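Long-range contacts in carboxylesterase (Uncultured bacterium, PDB 5GMX), which hydrolyses carboxylic esters as a family VIII carboxylesterase of beta-lactamase-like fold and also acts on oxyimino cephalosporins: residues Thr69-Lys74 with Asn158-Val163; Ser342-Ser347 with Thr368-Asp373; Leu117-Gly122 with Met318-Gly323; Asp98-Phe103 with Gly170-Arg175. All blocks are in the same frame, centred on the assembly; numbering follows the deposited sequence.

Contact 1 of 4, residues Thr69-Lys74 with Asn158-Val163. With PMS (phenylmethanesulfonic acid), chain C.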
loop_
_atom_site.group_PDB
_atom_site.type_symbol
_atom_site.label_atom_id
_atom_site.label_comp_id
_atom_site.label_asym_id
_atom_site.label_seq_id
_atom_site.Cartn_x
_atom_site.Cartn_y
_atom_site.Cartn_z
ATOM N N THR A 69 -4.590 -6.694 -1.573
ATOM C CA THR A 69 -3.687 -6.315 -0.485
ATOM C C THR A 69 -4.204 -5.141 0.343
ATOM O O THR A 69 -3.527 -4.692 1.264
ATOM C CB THR A 69 -2.297 -5.942 -1.020
ATOM O OG1 THR A 69 -2.415 -4.832 -1.918
ATOM C CG2 THR A 69 -1.663 -7.131 -1.755
ATOM N N TYR A 70 -5.400 -4.657 0.016
ATOM C CA TYR A 70 -6.008 -3.525 0.715
ATOM C C TYR A 70 -5.039 -2.355 0.867
ATOM O O TYR A 70 -4.394 -1.979 -0.102
ATOM C CB TYR A 70 -6.559 -3.980 2.064
ATOM C CG TYR A 70 -7.747 -4.891 1.871
ATOM C CD1 TYR A 70 -8.994 -4.367 1.552
ATOM C CD2 TYR A 70 -7.615 -6.272 1.955
ATOM C CE1 TYR A 70 -10.084 -5.188 1.347
ATOM C CE2 TYR A 70 -8.702 -7.106 1.753
ATOM C CZ TYR A 70 -9.934 -6.555 1.454
ATOM O OH TYR A 70 -11.020 -7.374 1.253
ATOM N N SER A 71 -4.908 -1.796 2.067
ATOM C CA SER A 71 -4.163 -0.541 2.215
ATOM C C SER A 71 -2.658 -0.670 1.999
ATOM O O SER A 71 -1.944 0.331 1.985
ATOM C CB SER A 71 -4.428 0.072 3.584
ATOM O OG SER A 71 -5.813 0.358 3.729
ATOM N N THR A 72 -2.164 -1.893 1.838
ATOM C CA THR A 72 -0.782 -2.078 1.402
ATOM C C THR A 72 -0.581 -1.289 0.092
ATOM O O THR A 72 0.480 -0.684 -0.147
ATOM C CB THR A 72 -0.448 -3.581 1.224
ATOM O OG1 THR A 72 -0.621 -4.264 2.480
ATOM C CG2 THR A 72 0.982 -3.774 0.729
ATOM N N THR A 73 -1.639 -1.253 -0.717
ATOM C CA THR A 73 -1.669 -0.482 -1.962
ATOM C C THR A 73 -1.317 1.002 -1.783
ATOM O O THR A 73 -0.752 1.616 -2.690
ATOM C CB THR A 73 -3.063 -0.577 -2.641
ATOM O OG1 THR A 73 -3.536 -1.928 -2.578
ATOM C CG2 THR A 73 -2.997 -0.141 -4.096
ATOM N N LYS A 74 -1.653 1.583 -0.632
ATOM C CA LYS A 74 -1.393 3.004 -0.420
ATOM C C LYS A 74 0.100 3.283 -0.546
ATOM O O LYS A 74 0.491 4.299 -1.129
ATOM C CB LYS A 74 -1.930 3.477 0.942
ATOM C CG LYS A 74 -3.459 3.527 1.009
ATOM C CD LYS A 74 -3.936 4.321 2.221
ATOM C CE LYS A 74 -5.449 4.338 2.285
ATOM N NZ LYS A 74 -5.963 2.981 2.567
ATOM N N ASN A 158 -4.705 14.881 11.506
ATOM C CA ASN A 158 -4.682 13.850 10.481
ATOM C C ASN A 158 -5.842 12.893 10.693
ATOM O O ASN A 158 -6.191 12.564 11.828
ATOM C CB ASN A 158 -3.341 13.100 10.464
ATOM C CG ASN A 158 -2.796 12.830 11.856
ATOM O OD1 ASN A 158 -2.189 13.706 12.474
ATOM N ND2 ASN A 158 -2.987 11.608 12.345
ATOM N N GLY A 159 -6.479 12.514 9.594
ATOM C CA GLY A 159 -7.579 11.572 9.619
ATOM C C GLY A 159 -7.415 10.664 8.415
ATOM O O GLY A 159 -7.578 11.095 7.279
ATOM N N TYR A 160 -7.095 9.403 8.674
ATOM C CA TYR A 160 -6.836 8.414 7.628
ATOM C C TYR A 160 -7.858 8.447 6.490
ATOM O O TYR A 160 -9.043 8.207 6.698
ATOM C CB TYR A 160 -6.806 7.027 8.262
ATOM C CG TYR A 160 -6.328 5.890 7.386
ATOM C CD1 TYR A 160 -5.131 5.971 6.694
ATOM C CD2 TYR A 160 -7.052 4.711 7.307
ATOM C CE1 TYR A 160 -4.682 4.913 5.919
ATOM C CE2 TYR A 160 -6.610 3.644 6.541
ATOM C CZ TYR A 160 -5.425 3.750 5.856
ATOM O OH TYR A 160 -4.996 2.690 5.102
ATOM N N HIS A 161 -7.388 8.778 5.292
ATOM C CA HIS A 161 -8.226 8.780 4.099
ATOM C C HIS A 161 -8.342 7.333 3.611
ATOM O O HIS A 161 -7.733 6.932 2.616
ATOM C CB HIS A 161 -7.637 9.726 3.035
ATOM C CG HIS A 161 -7.718 11.174 3.419
ATOM N ND1 HIS A 161 -7.415 11.625 4.685
ATOM C CD2 HIS A 161 -8.080 12.270 2.707
ATOM C CE1 HIS A 161 -7.593 12.937 4.741
ATOM N NE2 HIS A 161 -7.997 13.351 3.557
ATOM N N ALA A 162 -9.130 6.559 4.353
ATOM C CA ALA A 162 -9.119 5.095 4.309
ATOM C C ALA A 162 -9.304 4.467 2.930
ATOM O O ALA A 162 -8.701 3.434 2.630
ATOM C CB ALA A 162 -10.183 4.560 5.246
ATOM N N VAL A 163 -10.157 5.060 2.105
ATOM C CA VAL A 163 -10.428 4.484 0.794
ATOM C C VAL A 163 -10.015 5.441 -0.318
ATOM O O VAL A 163 -9.472 5.018 -1.339
ATOM C CB VAL A 163 -11.918 4.105 0.633
ATOM C CG1 VAL A 163 -12.177 3.527 -0.760
ATOM C CG2 VAL A 163 -12.341 3.108 1.720
HETATM C C PMS C . -8.295 -0.069 3.607
HETATM S S PMS C . -6.794 -0.454 4.482
HETATM C C1 PMS C . -9.522 -0.148 4.498
HETATM C C2 PMS C . -10.246 -1.330 4.590
HETATM C C3 PMS C . -11.370 -1.401 5.401
HETATM C C4 PMS C . -11.778 -0.289 6.121
HETATM C C5 PMS C . -11.060 0.894 6.031
HETATM C C6 PMS C . -9.938 0.963 5.219
HETATM O O2S PMS C . -6.814 -0.084 5.948
HETATM O O1S PMS C . -6.580 -1.948 4.567
#
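Ser71, Lys74 and Tyr160 converge in the active site, consistent with the Ser-x-x-Lys pair and tyrosine of class C beta-lactamases and family VIII esterases. Ser71, near the start of helix 72-86, is covalently modified: its OG lies 1.5 Å from the sulfur of the phenylmethanesulfonyl group, consistent with a role as nucleophile. Lys74 and Tyr160 meet tip to tip. The lysine chain runs extended and then bends at its end (chi4 67°), which brings NZ to Tyr160 OH at 2.7 Å and to the carbonyl oxygen of Ala162 at 2.8 Å; the latter bond comes from above the carbonyl plane. Gly265 O accepts a third bond from NZ. Tyr160 OH thus has NZ as a donor, while Ser71 OG sits at the edge of its ring, 2.8 Å from OH. His341 of strand 339-342 packs against all three side chains. On the sulfonyl, Ser71 N makes a weak bond to O1S. Past the type II' turn of Thr69-Thr72, Thr73 bonds back to Tyr70 O through its N and, at 2.6 Å, through OG1. The methyl CB of Ala162 rests 3.6 Å from phenyl carbon C6 of the bound group.

Contact 2 of 4, residues Ser342-Ser347 with Thr368-Asp373. With PMS (phenylmethanesulfonic acid), chain C.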
loop_
_atom_site.group_PDB
_atom_site.type_symbol
_atom_site.label_atom_id
_atom_site.label_comp_id
_atom_site.label_asym_id
_atom_site.label_seq_id
_atom_site.Cartn_x
_atom_site.Cartn_y
_atom_site.Cartn_z
ATOM N N SER A 342 0.689 -1.101 5.730
ATOM C CA SER A 342 0.043 -2.366 6.010
ATOM C C SER A 342 -1.378 -2.355 5.483
ATOM O O SER A 342 -1.935 -1.298 5.189
ATOM C CB SER A 342 0.054 -2.641 7.510
ATOM O OG SER A 342 1.367 -2.536 8.020
ATOM N N GLY A 343 -1.974 -3.535 5.395
ATOM C CA GLY A 343 -3.322 -3.643 4.890
ATOM C C GLY A 343 -4.235 -4.399 5.826
ATOM O O GLY A 343 -3.802 -5.245 6.610
ATOM N N TRP A 344 -5.514 -4.074 5.739
ATOM C CA TRP A 344 -6.546 -4.761 6.496
ATOM C C TRP A 344 -6.446 -6.271 6.319
ATOM O O TRP A 344 -6.454 -6.765 5.192
ATOM C CB TRP A 344 -7.914 -4.254 6.048
ATOM C CG TRP A 344 -9.063 -4.735 6.840
ATOM C CD1 TRP A 344 -9.076 -5.067 8.163
ATOM C CD2 TRP A 344 -10.394 -4.929 6.358
ATOM N NE1 TRP A 344 -10.336 -5.476 8.531
ATOM C CE2 TRP A 344 -11.164 -5.397 7.440
ATOM C CE3 TRP A 344 -11.006 -4.766 5.110
ATOM C CZ2 TRP A 344 -12.520 -5.694 7.314
ATOM C CZ3 TRP A 344 -12.351 -5.063 4.985
ATOM C CH2 TRP A 344 -13.094 -5.521 6.082
ATOM N N GLY A 345 -6.317 -7.000 7.427
ATOM C CA GLY A 345 -6.286 -8.451 7.365
ATOM C C GLY A 345 -4.924 -9.058 7.642
ATOM O O GLY A 345 -4.838 -10.175 8.133
ATOM N N GLY A 346 -3.862 -8.320 7.331
ATOM C CA GLY A 346 -2.515 -8.744 7.676
ATOM C C GLY A 346 -1.408 -8.505 6.656
ATOM O O GLY A 346 -0.229 -8.602 7.010
ATOM N N SER A 347 -1.745 -8.185 5.407
ATOM C CA SER A 347 -0.680 -7.947 4.429
ATOM C C SER A 347 0.113 -6.704 4.800
ATOM O O SER A 347 -0.393 -5.831 5.501
ATOM C CB SER A 347 -1.234 -7.820 3.005
ATOM O OG SER A 347 -1.958 -6.615 2.838
ATOM N N THR A 368 -8.036 -9.886 12.557
ATOM C CA THR A 368 -8.593 -8.605 12.999
ATOM C C THR A 368 -7.523 -7.574 13.362
ATOM O O THR A 368 -7.133 -7.454 14.526
ATOM C CB THR A 368 -9.520 -8.794 14.206
ATOM O OG1 THR A 368 -8.825 -9.516 15.232
ATOM C CG2 THR A 368 -10.760 -9.566 13.797
ATOM N N ASN A 369 -7.072 -6.832 12.351
ATOM C CA ASN A 369 -6.040 -5.801 12.487
ATOM C C ASN A 369 -5.833 -5.077 11.150
ATOM O O ASN A 369 -6.123 -5.626 10.084
ATOM C CB ASN A 369 -4.712 -6.394 12.980
ATOM C CG ASN A 369 -4.125 -7.419 12.013
ATOM O OD1 ASN A 369 -3.445 -7.061 11.050
ATOM N ND2 ASN A 369 -4.380 -8.698 12.275
ATOM N N ILE A 370 -5.341 -3.843 11.211
ATOM C CA ILE A 370 -4.993 -3.107 9.997
ATOM C C ILE A 370 -3.486 -2.837 9.939
ATOM O O ILE A 370 -2.976 -2.302 8.947
ATOM C CB ILE A 370 -5.786 -1.784 9.885
ATOM C CG1 ILE A 370 -5.505 -0.870 11.079
ATOM C CG2 ILE A 370 -7.275 -2.073 9.774
ATOM C CD1 ILE A 370 -5.801 0.594 10.801
ATOM N N PHE A 371 -2.793 -3.209 11.017
ATOM C CA PHE A 371 -1.334 -3.308 11.036
ATOM C C PHE A 371 -0.867 -4.114 12.259
ATOM O O PHE A 371 -1.570 -4.183 13.272
ATOM C CB PHE A 371 -0.676 -1.913 11.013
ATOM C CG PHE A 371 -1.179 -0.971 12.080
ATOM C CD1 PHE A 371 -0.710 -1.055 13.384
ATOM C CD2 PHE A 371 -2.095 0.024 11.766
ATOM C CE1 PHE A 371 -1.167 -0.184 14.363
ATOM C CE2 PHE A 371 -2.555 0.898 12.740
ATOM C CZ PHE A 371 -2.091 0.795 14.039
ATOM N N GLY A 372 0.306 -4.736 12.149
ATOM C CA GLY A 372 0.915 -5.450 13.265
ATOM C C GLY A 372 0.411 -6.855 13.555
ATOM O O GLY A 372 0.343 -7.257 14.713
ATOM N N ASP A 373 0.061 -7.603 12.510
ATOM C CA ASP A 373 -0.318 -9.017 12.645
ATOM C C ASP A 373 0.836 -9.875 13.199
ATOM O O ASP A 373 1.986 -9.691 12.792
ATOM C CB ASP A 373 -0.773 -9.567 11.286
ATOM C CG ASP A 373 -1.489 -10.910 11.394
ATOM O OD1 ASP A 373 -0.839 -11.921 11.746
ATOM O OD2 ASP A 373 -2.703 -10.960 11.102
HETATM C C PMS C . -8.295 -0.069 3.607
HETATM S S PMS C . -6.794 -0.454 4.482
HETATM C C1 PMS C . -9.522 -0.148 4.498
HETATM C C2 PMS C . -10.246 -1.330 4.590
HETATM C C3 PMS C . -11.370 -1.401 5.401
HETATM C C4 PMS C . -11.778 -0.289 6.121
HETATM C C5 PMS C . -11.060 0.894 6.031
HETATM C C6 PMS C . -9.938 0.963 5.219
HETATM O O2S PMS C . -6.814 -0.084 5.948
HETATM O O1S PMS C . -6.580 -1.948 4.567
HETATM O O HOH W 1 1.733 -4.450 9.807
HETATM O O HOH W 2 -2.002 -5.502 8.740
HETATM O O HOH W 3 0.512 -6.626 9.460
#
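Gly345 and Asn369 make the direct hydrogen bond of this contact: Gly345 N reaches Asn369 O at 3.0 Å in an almost straight bond (N-H...O 179°), and the donor lies almost on the line of the carbonyl. Three waters bridge the segments as well. One links Ser342 OG, which is also bonded to Tyr332 OH, with Gly372 N; a second donates to both Gly343 O and Asn369 OD1; a third donates to Gly346 O and accepts from Asp373 N. Within 368-373, Asn369 ND2 bonds Asp373 OD2 at 3.1 Å, meeting it from above the carboxylate plane, and the same oxygen pairs with Arg375. Asp373 itself stands at the N-cap of helix 374-385. Residues 343-346 form a type II beta turn that leads out of strand 339-342, the strand that borders the active site in serine beta-lactamases. From its second residue, Trp344 N donates to O1S of the bound sulfonyl group at 2.7 Å, consistent with one half of an oxyanion hole. Apolar contacts are fewer. With Trp344 CG anti to the backbone N (chi1 -173°), the indole is carried over the ligand, CE3 3.4 Å from phenyl carbon C3, while CD1 on its pyrrole side meets Ile370 CG2 at 3.8 Å. Beside the turn, Ser342 CB packs on Phe371 CB at 3.7 Å.

Contact 3 of 4, residues Leu117-Gly122 with Met318-Gly323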
loop_
_atom_site.group_PDB
_atom_site.type_symbol
_atom_site.label_atom_id
_atom_site.label_comp_id
_atom_site.label_asym_id
_atom_site.label_seq_id
_atom_site.Cartn_x
_atom_site.Cartn_y
_atom_site.Cartn_z
ATOM N N LEU A 117 -0.901 14.135 1.192
ATOM C CA LEU A 117 -0.321 12.792 1.271
ATOM C C LEU A 117 -0.155 12.277 2.693
ATOM O O LEU A 117 0.063 11.083 2.876
ATOM C CB LEU A 117 1.038 12.758 0.578
ATOM C CG LEU A 117 0.971 12.755 -0.938
ATOM C CD1 LEU A 117 2.366 12.926 -1.494
ATOM C CD2 LEU A 117 0.387 11.432 -1.374
ATOM N N SER A 118 -0.261 13.167 3.684
ATOM C CA SER A 118 -0.157 12.765 5.087
ATOM C C SER A 118 -1.504 12.801 5.801
ATOM O O SER A 118 -1.556 12.867 7.033
ATOM C CB SER A 118 0.851 13.642 5.841
ATOM O OG SER A 118 0.553 15.022 5.705
ATOM N N HIS A 119 -2.583 12.726 5.023
ATOM C CA HIS A 119 -3.944 12.605 5.550
ATOM C C HIS A 119 -4.325 13.826 6.381
ATOM O O HIS A 119 -5.080 13.716 7.338
ATOM C CB HIS A 119 -4.099 11.323 6.382
ATOM C CG HIS A 119 -3.692 10.088 5.645
ATOM N ND1 HIS A 119 -4.572 9.356 4.879
ATOM C CD2 HIS A 119 -2.489 9.480 5.523
ATOM C CE1 HIS A 119 -3.933 8.340 4.328
ATOM N NE2 HIS A 119 -2.668 8.392 4.704
ATOM N N GLN A 120 -3.802 14.987 6.000
ATOM C CA GLN A 120 -4.111 16.231 6.703
ATOM C C GLN A 120 -4.990 17.194 5.905
ATOM O O GLN A 120 -5.141 18.344 6.296
ATOM C CB GLN A 120 -2.826 16.952 7.077
ATOM C CG GLN A 120 -1.886 16.151 7.933
ATOM C CD GLN A 120 -0.735 16.992 8.425
ATOM O OE1 GLN A 120 -0.831 17.635 9.469
ATOM N NE2 GLN A 120 0.356 17.015 7.662
ATOM N N ALA A 121 -5.536 16.749 4.775
ATOM C CA ALA A 121 -6.407 17.611 3.978
ATOM C C ALA A 121 -7.831 17.634 4.528
ATOM O O ALA A 121 -8.618 18.507 4.180
ATOM C CB ALA A 121 -6.417 17.171 2.518
ATOM N N GLY A 122 -8.172 16.653 5.358
ATOM C CA GLY A 122 -9.471 16.639 6.004
ATOM C C GLY A 122 -10.625 16.141 5.156
ATOM O O GLY A 122 -11.781 16.375 5.487
HETATM N N MSE A 318 -0.600 8.147 14.896
HETATM C CA MSE A 318 0.044 7.728 13.670
HETATM C C MSE A 318 1.172 8.683 13.361
HETATM O O MSE A 318 1.052 9.906 13.563
HETATM C CB MSE A 318 -0.948 7.677 12.511
HETATM C CG MSE A 318 -2.088 6.706 12.719
HETATM SE SE MSE A 318 -1.397 4.861 12.726
HETATM C CE MSE A 318 -0.866 4.748 10.844
ATOM N N ARG A 319 2.272 8.102 12.894
ATOM C CA ARG A 319 3.434 8.848 12.454
ATOM C C ARG A 319 3.488 8.837 10.927
ATOM O O ARG A 319 3.996 7.893 10.316
ATOM C CB ARG A 319 4.704 8.251 13.055
ATOM C CG ARG A 319 5.936 9.088 12.833
ATOM C CD ARG A 319 7.142 8.429 13.455
ATOM N NE ARG A 319 8.377 9.057 13.002
ATOM C CZ ARG A 319 9.505 8.403 12.768
ATOM N NH1 ARG A 319 9.569 7.087 12.948
ATOM N NH2 ARG A 319 10.574 9.073 12.363
ATOM N N TRP A 320 2.946 9.890 10.324
ATOM C CA TRP A 320 2.785 9.976 8.877
ATOM C C TRP A 320 3.908 10.744 8.189
ATOM O O TRP A 320 4.305 11.852 8.628
ATOM C CB TRP A 320 1.454 10.654 8.518
ATOM C CG TRP A 320 0.210 9.889 8.854
ATOM C CD1 TRP A 320 -0.748 10.245 9.766
ATOM C CD2 TRP A 320 -0.239 8.665 8.261
ATOM N NE1 TRP A 320 -1.755 9.313 9.786
ATOM C CE2 TRP A 320 -1.469 8.330 8.877
ATOM C CE3 TRP A 320 0.277 7.815 7.276
ATOM C CZ2 TRP A 320 -2.186 7.184 8.541
ATOM C CZ3 TRP A 320 -0.437 6.675 6.943
ATOM C CH2 TRP A 320 -1.655 6.369 7.576
ATOM N N SER A 321 4.385 10.154 7.095
ATOM C CA SER A 321 5.224 10.850 6.134
ATOM C C SER A 321 4.375 11.196 4.910
ATOM O O SER A 321 3.142 11.174 4.974
ATOM C CB SER A 321 6.431 9.993 5.735
ATOM O OG SER A 321 6.029 8.827 5.035
ATOM N N ARG A 322 5.019 11.463 3.778
ATOM C CA ARG A 322 4.274 11.780 2.565
ATOM C C ARG A 322 3.717 10.513 1.920
ATOM O O ARG A 322 4.090 10.151 0.805
ATOM C CB ARG A 322 5.143 12.546 1.570
ATOM C CG ARG A 322 5.403 14.000 1.961
ATOM C CD ARG A 322 6.691 14.171 2.735
ATOM N NE ARG A 322 6.867 15.568 3.101
ATOM C CZ ARG A 322 7.692 16.404 2.488
ATOM N NH1 ARG A 322 8.455 15.972 1.493
ATOM N NH2 ARG A 322 7.771 17.668 2.888
ATOM N N GLY A 323 2.836 9.831 2.641
ATOM C CA GLY A 323 2.151 8.669 2.110
ATOM C C GLY A 323 2.452 7.371 2.828
ATOM O O GLY A 323 1.667 6.430 2.760
HETATM O O HOH W 4 -1.085 6.323 3.461
#
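A buried layer next to the active site brings His119 onto Trp320, one shell behind Tyr160, whose ring also meets the imidazole. His119 CD2 sits over the indole, 3.6 Å from Trp320 CD2, and His119 NE2 approaches Trp320 CZ3 equally closely. The two planes are inclined by 42°, with ring centroids 4.2 Å apart. On the opposite indole face lies the methyl CE of selenomethionine Met318, so the tryptophan is clasped between a side chain of its own strand and one from the facing loop. Trp320 lies on strand 317-320, which pairs antiparallel with strand 307-310, and its NE1 is bonded to Asp311 OD2. Both imidazole nitrogens are engaged: ND1 takes the backbone N-H of His161, and NE2 shares a hydrogen bond of 2.9 Å with a water, which in turn donates to Gly323 O. Beyond the strand the chain makes an inverse gamma turn centred on Arg322. Leu117 CB packs on Arg322 C at 3.7 Å, and Leu117 O receives a CA-H contact from Gly323 CA at 3.3 Å. Ser118 CB leans on Ser321 O at 3.5 Å, while Ser118 OG accepts from Gln120 NE2 and is also bonded to Ala114 O.

Contact 4 of 4, residues Asp98-Phe103 with Gly170-Arg175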
loop_
_atom_site.group_PDB
_atom_site.type_symbol
_atom_site.label_atom_id
_atom_site.label_comp_id
_atom_site.label_asym_id
_atom_site.label_seq_id
_atom_site.Cartn_x
_atom_site.Cartn_y
_atom_site.Cartn_z
ATOM N N ASP A 98 -2.205 24.066 -7.446
ATOM C CA ASP A 98 -1.264 24.404 -8.518
ATOM C C ASP A 98 -1.339 23.384 -9.656
ATOM O O ASP A 98 -1.184 23.732 -10.824
ATOM C CB ASP A 98 0.170 24.474 -7.982
ATOM C CG ASP A 98 0.437 25.739 -7.185
ATOM O OD1 ASP A 98 -0.518 26.522 -6.973
ATOM O OD2 ASP A 98 1.602 25.947 -6.763
ATOM N N TYR A 99 -1.584 22.126 -9.304
ATOM C CA TYR A 99 -1.647 21.043 -10.282
ATOM C C TYR A 99 -3.080 20.619 -10.594
ATOM O O TYR A 99 -3.356 20.038 -11.645
ATOM C CB TYR A 99 -0.872 19.831 -9.784
ATOM C CG TYR A 99 0.502 20.142 -9.255
ATOM C CD1 TYR A 99 1.526 20.519 -10.113
ATOM C CD2 TYR A 99 0.795 19.998 -7.902
ATOM C CE1 TYR A 99 2.797 20.796 -9.634
ATOM C CE2 TYR A 99 2.069 20.263 -7.413
ATOM C CZ TYR A 99 3.065 20.654 -8.287
ATOM O OH TYR A 99 4.332 20.915 -7.817
ATOM N N TRP A 100 -3.974 20.890 -9.648
ATOM C CA TRP A 100 -5.349 20.399 -9.671
ATOM C C TRP A 100 -6.239 21.553 -9.222
ATOM O O TRP A 100 -6.623 21.634 -8.059
ATOM C CB TRP A 100 -5.489 19.181 -8.754
ATOM C CG TRP A 100 -6.848 18.528 -8.684
ATOM C CD1 TRP A 100 -7.962 18.842 -9.414
ATOM C CD2 TRP A 100 -7.220 17.437 -7.834
ATOM N NE1 TRP A 100 -9.002 18.018 -9.061
ATOM C CE2 TRP A 100 -8.572 17.143 -8.097
ATOM C CE3 TRP A 100 -6.539 16.680 -6.870
ATOM C CZ2 TRP A 100 -9.260 16.128 -7.431
ATOM C CZ3 TRP A 100 -7.224 15.669 -6.209
ATOM C CH2 TRP A 100 -8.573 15.404 -6.494
ATOM N N PRO A 101 -6.524 22.483 -10.145
ATOM C CA PRO A 101 -7.155 23.780 -9.837
ATOM C C PRO A 101 -8.495 23.647 -9.139
ATOM O O PRO A 101 -8.763 24.380 -8.184
ATOM C CB PRO A 101 -7.332 24.425 -11.217
ATOM C CG PRO A 101 -6.313 23.748 -12.090
ATOM C CD PRO A 101 -6.227 22.332 -11.579
ATOM N N GLU A 102 -9.315 22.704 -9.597
ATOM C CA GLU A 102 -10.630 22.474 -9.005
ATOM C C GLU A 102 -10.550 22.128 -7.522
ATOM O O GLU A 102 -11.518 22.308 -6.777
ATOM C CB GLU A 102 -11.371 21.349 -9.739
ATOM C CG GLU A 102 -11.560 21.567 -11.230
ATOM C CD GLU A 102 -10.472 20.910 -12.084
ATOM O OE1 GLU A 102 -9.289 20.881 -11.669
ATOM O OE2 GLU A 102 -10.815 20.421 -13.182
ATOM N N PHE A 103 -9.388 21.651 -7.088
ATOM C CA PHE A 103 -9.214 21.265 -5.694
ATOM C C PHE A 103 -9.269 22.478 -4.767
ATOM O O PHE A 103 -9.482 22.336 -3.566
ATOM C CB PHE A 103 -7.886 20.514 -5.513
ATOM C CG PHE A 103 -7.776 19.764 -4.210
ATOM C CD1 PHE A 103 -8.279 18.479 -4.090
ATOM C CD2 PHE A 103 -7.160 20.341 -3.119
ATOM C CE1 PHE A 103 -8.162 17.777 -2.907
ATOM C CE2 PHE A 103 -7.045 19.649 -1.920
ATOM C CZ PHE A 103 -7.541 18.363 -1.818
ATOM N N GLY A 170 -3.430 9.872 -6.507
ATOM C CA GLY A 170 -3.373 9.453 -7.894
ATOM C C GLY A 170 -3.756 10.554 -8.861
ATOM O O GLY A 170 -3.192 10.650 -9.945
ATOM N N GLU A 171 -4.723 11.383 -8.481
ATOM C CA GLU A 171 -5.163 12.446 -9.368
ATOM C C GLU A 171 -4.095 13.523 -9.453
ATOM O O GLU A 171 -3.902 14.127 -10.515
ATOM C CB GLU A 171 -6.500 13.037 -8.921
ATOM C CG GLU A 171 -7.048 14.123 -9.851
ATOM C CD GLU A 171 -7.320 13.649 -11.287
ATOM O OE1 GLU A 171 -7.200 12.439 -11.582
ATOM O OE2 GLU A 171 -7.655 14.506 -12.132
ATOM N N VAL A 172 -3.385 13.765 -8.355
ATOM C CA VAL A 172 -2.240 14.671 -8.476
ATOM C C VAL A 172 -1.217 14.116 -9.482
ATOM O O VAL A 172 -0.755 14.829 -10.420
ATOM C CB VAL A 172 -1.562 14.905 -7.120
ATOM C CG1 VAL A 172 -0.267 15.692 -7.291
ATOM C CG2 VAL A 172 -2.513 15.640 -6.193
ATOM N N ALA A 173 -0.919 12.826 -9.310
ATOM C CA ALA A 173 0.001 12.130 -10.211
ATOM C C ALA A 173 -0.413 12.228 -11.679
ATOM O O ALA A 173 0.430 12.452 -12.549
ATOM C CB ALA A 173 0.121 10.663 -9.803
ATOM N N ARG A 174 -1.706 12.058 -11.941
ATOM C CA ARG A 174 -2.238 12.095 -13.293
ATOM C C ARG A 174 -2.178 13.501 -13.850
ATOM O O ARG A 174 -1.912 13.682 -15.036
ATOM C CB ARG A 174 -3.684 11.588 -13.332
ATOM C CG ARG A 174 -3.856 10.112 -13.043
ATOM C CD ARG A 174 -5.306 9.671 -13.231
ATOM N NE ARG A 174 -5.752 9.758 -14.621
ATOM C CZ ARG A 174 -6.682 10.603 -15.062
ATOM N NH1 ARG A 174 -7.275 11.441 -14.223
ATOM N NH2 ARG A 174 -7.027 10.609 -16.348
ATOM N N ARG A 175 -2.435 14.495 -13.003
ATOM C CA ARG A 175 -2.446 15.878 -13.476
ATOM C C ARG A 175 -1.066 16.347 -13.904
ATOM O O ARG A 175 -0.949 17.061 -14.905
ATOM C CB ARG A 175 -2.984 16.844 -12.417
ATOM C CG ARG A 175 -4.452 16.679 -12.075
ATOM C CD ARG A 175 -5.364 17.072 -13.215
ATOM N NE ARG A 175 -6.762 16.809 -12.873
ATOM C CZ ARG A 175 -7.720 17.730 -12.875
ATOM N NH1 ARG A 175 -7.441 18.985 -13.222
ATOM N NH2 ARG A 175 -8.961 17.394 -12.548
HETATM O O HOH W 5 -5.127 20.132 -14.387
#
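Glu171 OE2, at the end of a side chain laid across Trp100, is gripped twice by Arg175: straight from NE at 2.6 Å (170°), in the guanidinium plane, and weakly from NH2. The other oxygen, OE1, bonds Arg174 NH1 at 2.8 Å through its syn lone pair and also accepts from Trp138 NE1, so both oxygens of this buried carboxylate have partners. From the facing segment Glu102 extends the network, its OE1 taking Arg175 NH1 at 3.1 Å. That bond is less regular, bent at the hydrogen and tilted out of the guanidinium plane. The indole of Trp100 lies with one face against Glu171 and Arg175 and with Glu102 OE1 at its edge. Glu171 CG stands squarely over its six-membered ring, 3.6 Å from the centroid, in a CH-pi contact, with Phe103 on the opposite face. Arg175 covers the pyrrole side, where its NH2 is 3.5 Å from Trp100 NE1 and the two planes are 40° apart. Val172 CG2 meets the edge of the indole. Arg175 CB presses on Tyr99 O at 3.3 Å, and a water joins that same carbonyl to Arg175 NH1. Helix 165-175 is thereby fastened to the end of helix 96-99 and the 3-10 segment that follows by a salt-bridge network of Glu102, Glu171, Arg174 and Arg175 beside the indole, within the helical part of the beta-lactamase-like fold.

Overall arrangement
Contacts 1 and 2 both touch the phenylmethanesulfonyl group, which takes bonds from a backbone N of each, and they are joined by Thr72 and Ser347. Contact 3 backs contact 1 through His119. Both are buried, but contact 1 is carried by polar side-chain bonds around the covalently held ligand, contact 3 by aromatic packing with no direct hydrogen bond across its segments. Contact 2 is partly buried and relies on waters and backbone groups, whereas contact 4, also partly buried and about 20 Å from the chain centre, uses salt bridges around a tryptophan. Helix 165-175 runs through contact 4, and its Phe165 packs on Lys74 of contact 1 and on His119 and Leu117 of contact 3.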